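Local coordinates for glycosylation Associate Protein 1 (Streptococcus agalactiae serotype V, PDB 6OYC) that probably acts with its Gap2 and Gap3 partners in the glycosylation and accessory Sec secretion of a bacterial surface glycoprotein, at residues L365-L370 and L406-P411; E372-K375 and F381-L384; V354-E359 and L436-A441. One frame throughout, in Å; residues are numbered along the deposited sequence.

Contact 1. Residues L365-L370 and L406-P411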
loop_
_atom_site.group_PDB
_atom_site.type_symbol
_atom_site.label_atom_id
_atom_site.label_comp_id
_atom_site.label_asym_id
_atom_site.label_seq_id
_atom_site.Cartn_x
_atom_site.Cartn_y
_atom_site.Cartn_z
ATOM N N LEU A 365 -7.125 -14.074 -19.373
ATOM C CA LEU A 365 -6.358 -14.448 -20.558
ATOM C C LEU A 365 -5.020 -15.072 -20.185
ATOM O O LEU A 365 -4.616 -16.078 -20.777
ATOM C CB LEU A 365 -6.146 -13.220 -21.443
ATOM C CG LEU A 365 -7.392 -12.788 -22.222
ATOM C CD1 LEU A 365 -7.003 -11.791 -23.265
ATOM C CD2 LEU A 365 -8.073 -13.995 -22.869
ATOM N N THR A 366 -4.312 -14.473 -19.222
ATOM C CA THR A 366 -3.062 -15.050 -18.729
ATOM C C THR A 366 -3.271 -16.458 -18.175
ATOM O O THR A 366 -2.452 -17.360 -18.418
ATOM C CB THR A 366 -2.481 -14.147 -17.651
ATOM O OG1 THR A 366 -2.181 -12.879 -18.227
ATOM C CG2 THR A 366 -1.230 -14.753 -17.028
ATOM N N TYR A 367 -4.348 -16.654 -17.401
ATOM C CA TYR A 367 -4.668 -17.980 -16.879
ATOM C C TYR A 367 -5.054 -18.933 -18.004
ATOM O O TYR A 367 -4.610 -20.084 -18.027
ATOM C CB TYR A 367 -5.799 -17.884 -15.846
ATOM C CG TYR A 367 -6.252 -19.240 -15.387
ATOM C CD1 TYR A 367 -5.527 -19.946 -14.434
ATOM C CD2 TYR A 367 -7.372 -19.840 -15.936
ATOM C CE1 TYR A 367 -5.921 -21.210 -14.021
ATOM C CE2 TYR A 367 -7.774 -21.101 -15.534
ATOM C CZ TYR A 367 -7.045 -21.785 -14.579
ATOM O OH TYR A 367 -7.453 -23.038 -14.182
ATOM N N ASP A 368 -5.889 -18.465 -18.942
ATOM C CA ASP A 368 -6.275 -19.278 -20.093
ATOM C C ASP A 368 -5.057 -19.710 -20.886
ATOM O O ASP A 368 -4.954 -20.871 -21.295
ATOM C CB ASP A 368 -7.228 -18.504 -21.008
ATOM C CG ASP A 368 -8.628 -18.402 -20.453
ATOM O OD1 ASP A 368 -8.972 -19.192 -19.561
ATOM O OD2 ASP A 368 -9.388 -17.538 -20.923
ATOM N N TYR A 369 -4.116 -18.792 -21.111
ATOM C CA TYR A 369 -2.921 -19.182 -21.845
ATOM C C TYR A 369 -2.095 -20.189 -21.053
ATOM O O TYR A 369 -1.621 -21.181 -21.615
ATOM C CB TYR A 369 -2.086 -17.958 -22.216
ATOM C CG TYR A 369 -0.872 -18.352 -23.009
ATOM C CD1 TYR A 369 -0.934 -18.515 -24.391
ATOM C CD2 TYR A 369 0.329 -18.609 -22.372
ATOM C CE1 TYR A 369 0.192 -18.906 -25.113
ATOM C CE2 TYR A 369 1.438 -19.001 -23.068
ATOM C CZ TYR A 369 1.376 -19.147 -24.432
ATOM O OH TYR A 369 2.517 -19.538 -25.087
ATOM N N LEU A 370 -1.912 -19.957 -19.749
ATOM C CA LEU A 370 -1.127 -20.895 -18.948
ATOM C C LEU A 370 -1.756 -22.284 -18.956
ATOM O O LEU A 370 -1.046 -23.291 -19.057
ATOM C CB LEU A 370 -0.994 -20.389 -17.516
ATOM C CG LEU A 370 0.121 -19.397 -17.238
ATOM C CD1 LEU A 370 0.112 -19.059 -15.768
ATOM C CD2 LEU A 370 1.447 -19.991 -17.658
ATOM N N LEU A 406 0.813 -27.760 -9.987
ATOM C CA LEU A 406 0.710 -26.391 -10.476
ATOM C C LEU A 406 -0.564 -25.749 -9.953
ATOM O O LEU A 406 -1.629 -26.382 -9.937
ATOM C CB LEU A 406 0.685 -26.338 -12.005
ATOM C CG LEU A 406 1.866 -26.928 -12.756
ATOM C CD1 LEU A 406 1.684 -26.732 -14.264
ATOM C CD2 LEU A 406 3.132 -26.278 -12.249
ATOM N N SER A 407 -0.464 -24.481 -9.559
ATOM C CA SER A 407 -1.652 -23.698 -9.266
ATOM C C SER A 407 -1.454 -22.270 -9.754
ATOM O O SER A 407 -0.346 -21.837 -10.098
ATOM C CB SER A 407 -2.007 -23.715 -7.768
ATOM O OG SER A 407 -0.896 -23.343 -6.972
ATOM N N PHE A 408 -2.564 -21.542 -9.779
ATOM C CA PHE A 408 -2.599 -20.158 -10.206
ATOM C C PHE A 408 -3.365 -19.379 -9.153
ATOM O O PHE A 408 -4.477 -19.766 -8.785
ATOM C CB PHE A 408 -3.265 -20.037 -11.581
ATOM C CG PHE A 408 -3.348 -18.636 -12.103
ATOM C CD1 PHE A 408 -4.434 -17.813 -11.784
ATOM C CD2 PHE A 408 -2.351 -18.133 -12.926
ATOM C CE1 PHE A 408 -4.506 -16.514 -12.274
ATOM C CE2 PHE A 408 -2.425 -16.846 -13.423
ATOM C CZ PHE A 408 -3.502 -16.033 -13.098
ATOM N N THR A 409 -2.776 -18.295 -8.655
ATOM C CA THR A 409 -3.447 -17.490 -7.648
ATOM C C THR A 409 -3.262 -16.009 -7.952
ATOM O O THR A 409 -2.300 -15.595 -8.609
ATOM C CB THR A 409 -2.945 -17.791 -6.224
ATOM O OG1 THR A 409 -3.759 -17.081 -5.290
ATOM C CG2 THR A 409 -1.530 -17.306 -6.026
ATOM N N HIS A 410 -4.200 -15.211 -7.432
ATOM C CA HIS A 410 -4.200 -13.759 -7.579
ATOM C C HIS A 410 -4.384 -13.132 -6.203
ATOM O O HIS A 410 -5.513 -12.887 -5.769
ATOM C CB HIS A 410 -5.302 -13.305 -8.537
ATOM C CG HIS A 410 -5.557 -11.827 -8.498
ATOM N ND1 HIS A 410 -4.556 -10.895 -8.686
ATOM C CD2 HIS A 410 -6.689 -11.122 -8.268
ATOM C CE1 HIS A 410 -5.063 -9.682 -8.580
ATOM N NE2 HIS A 410 -6.355 -9.794 -8.329
ATOM N N PRO A 411 -3.300 -12.858 -5.489
ATOM C CA PRO A 411 -3.431 -12.226 -4.163
ATOM C C PRO A 411 -4.089 -10.853 -4.273
ATOM O O PRO A 411 -3.787 -10.083 -5.183
ATOM C CB PRO A 411 -1.983 -12.117 -3.671
ATOM C CG PRO A 411 -1.168 -13.008 -4.616
ATOM C CD PRO A 411 -1.902 -13.045 -5.906
#
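The methyl group CG2 of T366 begins the contact, lying 4.3 Å from CE2 of the F408 ring in an oblique approach. The hydroxyl of T366 is turned instead to its own helix, where it makes a weak hydrogen bond with the carbonyl of S362. One residue on, Y367 makes the main contribution, an edge-to-face pair in which its ring edge meets the face of F408, with centroids 5.1 Å apart and planes at 64°. The leading atom is Y367 CD1, 3.4 Å from F408 CG and displaced toward the rim of that ring. Y367 CB sits more squarely over the face, in a CH-pi contact 4.1 Å from the F408 centroid and only 13° off the ring normal. L370, a turn later, comes in at the ring edge, its CD1 3.9 Å from F408 CD2. F408 can reach these three residues because its CG lies anti to the backbone N (chi1 180°), carrying the ring from the strand to the helix. Helix 360-375 here runs antiparallel to strand 406-409, their segment axes 10.4 Å apart, as the helix of a beta-alpha-beta crossover packs on its parallel sheet.

Contact 2. Residues E372-K375 and F381-L384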
loop_
_atom_site.group_PDB
_atom_site.type_symbol
_atom_site.label_atom_id
_atom_site.label_comp_id
_atom_site.label_asym_id
_atom_site.label_seq_id
_atom_site.Cartn_x
_atom_site.Cartn_y
_atom_site.Cartn_z
ATOM N N GLU A 372 -3.562 -23.650 -21.359
ATOM C CA GLU A 372 -3.351 -24.295 -22.655
ATOM C C GLU A 372 -1.898 -24.706 -22.838
ATOM O O GLU A 372 -1.615 -25.794 -23.349
ATOM C CB GLU A 372 -3.780 -23.372 -23.796
ATOM C CG GLU A 372 -5.235 -23.503 -24.205
ATOM C CD GLU A 372 -5.623 -24.929 -24.551
ATOM O OE1 GLU A 372 -4.750 -25.701 -25.015
ATOM O OE2 GLU A 372 -6.808 -25.273 -24.355
ATOM N N ALA A 373 -0.962 -23.854 -22.417
ATOM C CA ALA A 373 0.444 -24.158 -22.627
ATOM C C ALA A 373 0.931 -25.293 -21.742
ATOM O O ALA A 373 1.957 -25.902 -22.058
ATOM C CB ALA A 373 1.289 -22.914 -22.392
ATOM N N THR A 374 0.231 -25.579 -20.637
ATOM C CA THR A 374 0.560 -26.746 -19.823
ATOM C C THR A 374 -0.061 -28.025 -20.379
ATOM O O THR A 374 0.551 -29.092 -20.273
ATOM C CB THR A 374 0.115 -26.542 -18.368
ATOM O OG1 THR A 374 -1.189 -25.940 -18.337
ATOM C CG2 THR A 374 1.111 -25.654 -17.621
ATOM N N LYS A 375 -1.258 -27.931 -20.977
ATOM C CA LYS A 375 -1.932 -29.098 -21.547
ATOM C C LYS A 375 -0.996 -29.906 -22.437
ATOM O O LYS A 375 -1.026 -31.141 -22.431
ATOM C CB LYS A 375 -3.155 -28.644 -22.345
ATOM C CG LYS A 375 -4.475 -29.241 -21.892
ATOM C CD LYS A 375 -5.661 -28.603 -22.633
ATOM C CE LYS A 375 -6.976 -28.791 -21.879
ATOM N NZ LYS A 375 -8.139 -28.262 -22.647
ATOM N N PHE A 381 0.563 -34.158 -13.254
ATOM C CA PHE A 381 1.243 -33.383 -12.223
ATOM C C PHE A 381 1.586 -31.975 -12.705
ATOM O O PHE A 381 1.847 -31.092 -11.878
ATOM C CB PHE A 381 2.502 -34.113 -11.746
ATOM C CG PHE A 381 3.714 -33.872 -12.604
ATOM C CD1 PHE A 381 3.954 -34.652 -13.730
ATOM C CD2 PHE A 381 4.628 -32.870 -12.278
ATOM C CE1 PHE A 381 5.077 -34.433 -14.520
ATOM C CE2 PHE A 381 5.752 -32.639 -13.069
ATOM C CZ PHE A 381 5.980 -33.424 -14.186
ATOM N N PHE A 382 1.571 -31.750 -14.021
ATOM C CA PHE A 382 1.926 -30.482 -14.641
ATOM C C PHE A 382 0.719 -29.892 -15.357
ATOM O O PHE A 382 0.772 -29.634 -16.563
ATOM C CB PHE A 382 3.088 -30.697 -15.624
ATOM C CG PHE A 382 3.916 -29.459 -15.900
ATOM C CD1 PHE A 382 4.873 -29.027 -14.988
ATOM C CD2 PHE A 382 3.758 -28.749 -17.084
ATOM C CE1 PHE A 382 5.647 -27.892 -15.240
ATOM C CE2 PHE A 382 4.525 -27.610 -17.343
ATOM C CZ PHE A 382 5.471 -27.181 -16.419
ATOM N N SER A 383 -0.373 -29.665 -14.629
ATOM C CA SER A 383 -1.605 -29.183 -15.231
ATOM C C SER A 383 -2.250 -28.167 -14.302
ATOM O O SER A 383 -1.868 -28.044 -13.137
ATOM C CB SER A 383 -2.565 -30.340 -15.508
ATOM O OG SER A 383 -2.443 -31.324 -14.496
ATOM N N LEU A 384 -3.253 -27.449 -14.818
ATOM C CA LEU A 384 -3.970 -26.428 -14.050
ATOM C C LEU A 384 -5.466 -26.713 -14.086
ATOM O O LEU A 384 -6.100 -26.555 -15.136
ATOM C CB LEU A 384 -3.683 -25.032 -14.597
ATOM C CG LEU A 384 -2.290 -24.498 -14.286
ATOM C CD1 LEU A 384 -2.058 -23.246 -15.085
ATOM C CD2 LEU A 384 -2.144 -24.233 -12.804
#
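A chi1 of 42° in T374 places OG1 between its backbone N and carbonyl carbon and swings the methyl group CG2 anti to that carbonyl carbon, toward the ring of F382. From the other segment, F382 has CG roughly anti to its backbone N (chi1 -156°), which brings the CD2-CE2 part of the ring obliquely to this methyl. CG2 of T374 lies 3.9 Å from CE2 of F382 and slightly farther from CD2, and the two side chains cross at about a right angle. Backbone atoms of the loop complete the fit: T374 CB rests 3.6 Å from the carbonyl O of F382 and 4.4 Å from CA of S383. On its other branch, T374 OG1 passes 4.3 Å from CD1 of L384, a simple van der Waals neighbour. The polar need of that buried hydroxyl is met within the helix by hydrogen bonding to the carbonyl of L370, with that of K371 as a second acceptor within reach of the same proton, leaving CB and CG2 to make the closest contacts with the loop. Within the loop, CB of F382 lies over the centre of the F381 ring, 4.1 Å above its plane. The F382 ring also meets that of F377 and pairs edge-to-face with Y340. The contact thus folds the chain back on the C-terminal part of helix 360-375, with A373 and T374 packing on L336 of helix 329-344, and T374, F382 and L384 on L406 of strand 406-409.

Contact 3. Residues V354-E359 and L436-A441. With SO4 (sulfate ion), chain K.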
loop_
_atom_site.group_PDB
_atom_site.type_symbol
_atom_site.label_atom_id
_atom_site.label_comp_id
_atom_site.label_asym_id
_atom_site.label_seq_id
_atom_site.Cartn_x
_atom_site.Cartn_y
_atom_site.Cartn_z
ATOM N N VAL A 354 1.628 -16.642 -9.898
ATOM C CA VAL A 354 1.119 -15.486 -9.174
ATOM C C VAL A 354 0.894 -14.360 -10.173
ATOM O O VAL A 354 1.817 -13.973 -10.901
ATOM C CB VAL A 354 2.092 -15.061 -8.067
ATOM C CG1 VAL A 354 1.597 -13.781 -7.326
ATOM C CG2 VAL A 354 2.297 -16.232 -7.114
ATOM N N SER A 355 -0.334 -13.849 -10.220
ATOM C CA SER A 355 -0.672 -12.686 -11.027
ATOM C C SER A 355 -1.196 -11.598 -10.102
ATOM O O SER A 355 -2.166 -11.817 -9.361
ATOM C CB SER A 355 -1.711 -13.030 -12.094
ATOM O OG SER A 355 -2.245 -11.853 -12.668
ATOM N N TYR A 356 -0.551 -10.439 -10.143
ATOM C CA TYR A 356 -0.998 -9.275 -9.402
ATOM C C TYR A 356 -1.918 -8.375 -10.228
ATOM O O TYR A 356 -2.373 -7.347 -9.718
ATOM C CB TYR A 356 0.210 -8.474 -8.900
ATOM C CG TYR A 356 1.147 -9.205 -7.944
ATOM C CD1 TYR A 356 0.673 -9.780 -6.762
ATOM C CD2 TYR A 356 2.522 -9.286 -8.211
ATOM C CE1 TYR A 356 1.531 -10.434 -5.894
ATOM C CE2 TYR A 356 3.395 -9.933 -7.333
ATOM C CZ TYR A 356 2.888 -10.509 -6.184
ATOM O OH TYR A 356 3.742 -11.149 -5.312
ATOM N N GLU A 357 -2.228 -8.745 -11.468
ATOM C CA GLU A 357 -3.052 -7.896 -12.322
ATOM C C GLU A 357 -4.489 -7.877 -11.817
ATOM O O GLU A 357 -5.140 -8.925 -11.743
ATOM C CB GLU A 357 -3.010 -8.387 -13.768
ATOM C CG GLU A 357 -3.911 -7.560 -14.682
ATOM C CD GLU A 357 -3.686 -6.049 -14.515
ATOM O OE1 GLU A 357 -2.527 -5.603 -14.499
ATOM O OE2 GLU A 357 -4.671 -5.292 -14.392
ATOM N N ARG A 358 -4.997 -6.687 -11.494
ATOM C CA ARG A 358 -6.349 -6.584 -10.951
ATOM C C ARG A 358 -7.424 -6.642 -12.037
ATOM O O ARG A 358 -8.555 -7.057 -11.757
ATOM C CB ARG A 358 -6.486 -5.305 -10.124
ATOM C CG ARG A 358 -6.397 -4.018 -10.889
ATOM C CD ARG A 358 -6.597 -2.835 -9.942
ATOM N NE ARG A 358 -6.326 -1.574 -10.612
ATOM C CZ ARG A 358 -6.703 -0.374 -10.173
ATOM N NH1 ARG A 358 -7.382 -0.247 -9.036
ATOM N NH2 ARG A 358 -6.400 0.704 -10.880
ATOM N N GLU A 359 -7.094 -6.258 -13.268
ATOM C CA GLU A 359 -8.072 -6.293 -14.347
ATOM C C GLU A 359 -8.519 -7.726 -14.604
ATOM O O GLU A 359 -7.696 -8.628 -14.800
ATOM C CB GLU A 359 -7.497 -5.679 -15.629
ATOM C CG GLU A 359 -7.362 -4.145 -15.631
ATOM C CD GLU A 359 -8.705 -3.407 -15.531
ATOM O OE1 GLU A 359 -9.780 -4.058 -15.580
ATOM O OE2 GLU A 359 -8.686 -2.162 -15.392
ATOM N N LEU A 436 7.792 -4.769 -6.907
ATOM C CA LEU A 436 8.530 -4.176 -5.796
ATOM C C LEU A 436 8.163 -4.831 -4.473
ATOM O O LEU A 436 9.048 -5.209 -3.691
ATOM C CB LEU A 436 8.266 -2.669 -5.727
ATOM C CG LEU A 436 8.845 -2.000 -4.471
ATOM C CD1 LEU A 436 10.363 -2.088 -4.531
ATOM C CD2 LEU A 436 8.386 -0.539 -4.293
ATOM N N TYR A 437 6.860 -4.958 -4.189
ATOM C CA TYR A 437 6.473 -5.493 -2.895
ATOM C C TYR A 437 6.985 -6.922 -2.726
ATOM O O TYR A 437 7.416 -7.309 -1.636
ATOM C CB TYR A 437 4.957 -5.441 -2.690
ATOM C CG TYR A 437 4.665 -5.931 -1.285
ATOM C CD1 TYR A 437 5.008 -5.157 -0.183
ATOM C CD2 TYR A 437 4.146 -7.196 -1.051
ATOM C CE1 TYR A 437 4.792 -5.608 1.123
ATOM C CE2 TYR A 437 3.923 -7.659 0.267
ATOM C CZ TYR A 437 4.252 -6.859 1.342
ATOM O OH TYR A 437 4.057 -7.291 2.641
ATOM N N THR A 438 6.962 -7.712 -3.802
ATOM C CA THR A 438 7.502 -9.070 -3.758
ATOM C C THR A 438 8.984 -9.065 -3.398
ATOM O O THR A 438 9.441 -9.911 -2.619
ATOM C CB THR A 438 7.271 -9.765 -5.104
ATOM O OG1 THR A 438 5.866 -9.803 -5.377
ATOM C CG2 THR A 438 7.808 -11.192 -5.095
ATOM N N GLN A 439 9.752 -8.124 -3.957
ATOM C CA GLN A 439 11.162 -8.005 -3.585
ATOM C C GLN A 439 11.313 -7.688 -2.100
ATOM O O GLN A 439 12.142 -8.293 -1.408
ATOM C CB GLN A 439 11.844 -6.929 -4.425
ATOM C CG GLN A 439 11.915 -7.240 -5.894
ATOM C CD GLN A 439 12.597 -6.136 -6.661
ATOM O OE1 GLN A 439 12.057 -5.026 -6.814
ATOM N NE2 GLN A 439 13.802 -6.414 -7.127
ATOM N N ILE A 440 10.526 -6.725 -1.598
ATOM C CA ILE A 440 10.566 -6.380 -0.174
ATOM C C ILE A 440 10.224 -7.588 0.677
ATOM O O ILE A 440 10.869 -7.850 1.700
ATOM C CB ILE A 440 9.611 -5.211 0.125
ATOM C CG1 ILE A 440 10.171 -3.898 -0.432
ATOM C CG2 ILE A 440 9.345 -5.103 1.623
ATOM C CD1 ILE A 440 9.086 -2.875 -0.710
ATOM N N ALA A 441 9.187 -8.333 0.281
ATOM C CA ALA A 441 8.815 -9.531 1.021
ATOM C C ALA A 441 9.958 -10.544 1.025
ATOM O O ALA A 441 10.184 -11.236 2.026
ATOM C CB ALA A 441 7.542 -10.131 0.424
HETATM S S SO4 K . -2.611 -0.717 -11.521
HETATM O O1 SO4 K . -2.106 -1.423 -10.347
HETATM O O2 SO4 K . -2.580 0.734 -11.292
HETATM O O3 SO4 K . -3.963 -1.199 -11.799
HETATM O O4 SO4 K . -1.765 -1.025 -12.679
#
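Two connections that leave the C-terminal ends of strands in a parallel Rossmann-like sheet meet here, the loop of Y356 and the first turn of the helix bearing T438; in GT-B proteins this end of the sheet commonly borders the cleft between domains. The link is a close hydroxyl pair, with Y356 OH 2.5 Å from T438 OG1. T438 OG1 stands beside its backbone N (chi1 -59°), on the side from which the tyrosine arrives. Both hydroxyls have a further partner, Y321 OH for the tyrosine and D435 OD2 for the threonine, so the buried pair forms part of a small polar chain. The Y356 ring is backed on one face by V354 CG1, 3.6 Å above its plane and offset toward the rim. Farther along the loop, the backbone N of E359 bonds to E357 OE2 at 2.8 Å, meeting the carboxylate on its anti side and 24° out of plane. R358 reaches a sulfate ion, probably from the crystallisation liquor, through a weak, bent hydrogen bond from NE to O3 of 2.7 Å and 129°; T27 also binds this ion. The Y356 side chain also touches V323 of strand 318-323 and I417 of helix 414-420, and the latter residue touches Y437 of helix 436-445 as well.

In the fold
From the N-terminal side, the chain leaves strand 349-354 through the loop of contact 3, enters helix 360-375, which serves contacts 1 and 2, and turns back to close contact 2 within a short span. Strand 406-409 then closes contact 1 around it, and helix 436-445 closes contact 3 around both, so the three loops nest without crossing. L406, from segment 406-411 of contact 1, packs on contact 2, its CD1 3.6 Å from T374 CG2. H410 of the same segment meets contact 3, its ND1 2.6 Å from S355 O in a probable hydrogen bond. Contact 1 ties edge strand 406-409 to helix 360-375, contact 2 that helix's end to the following loop, and contact 3 the loop after strand 349-354 to helix 436-445.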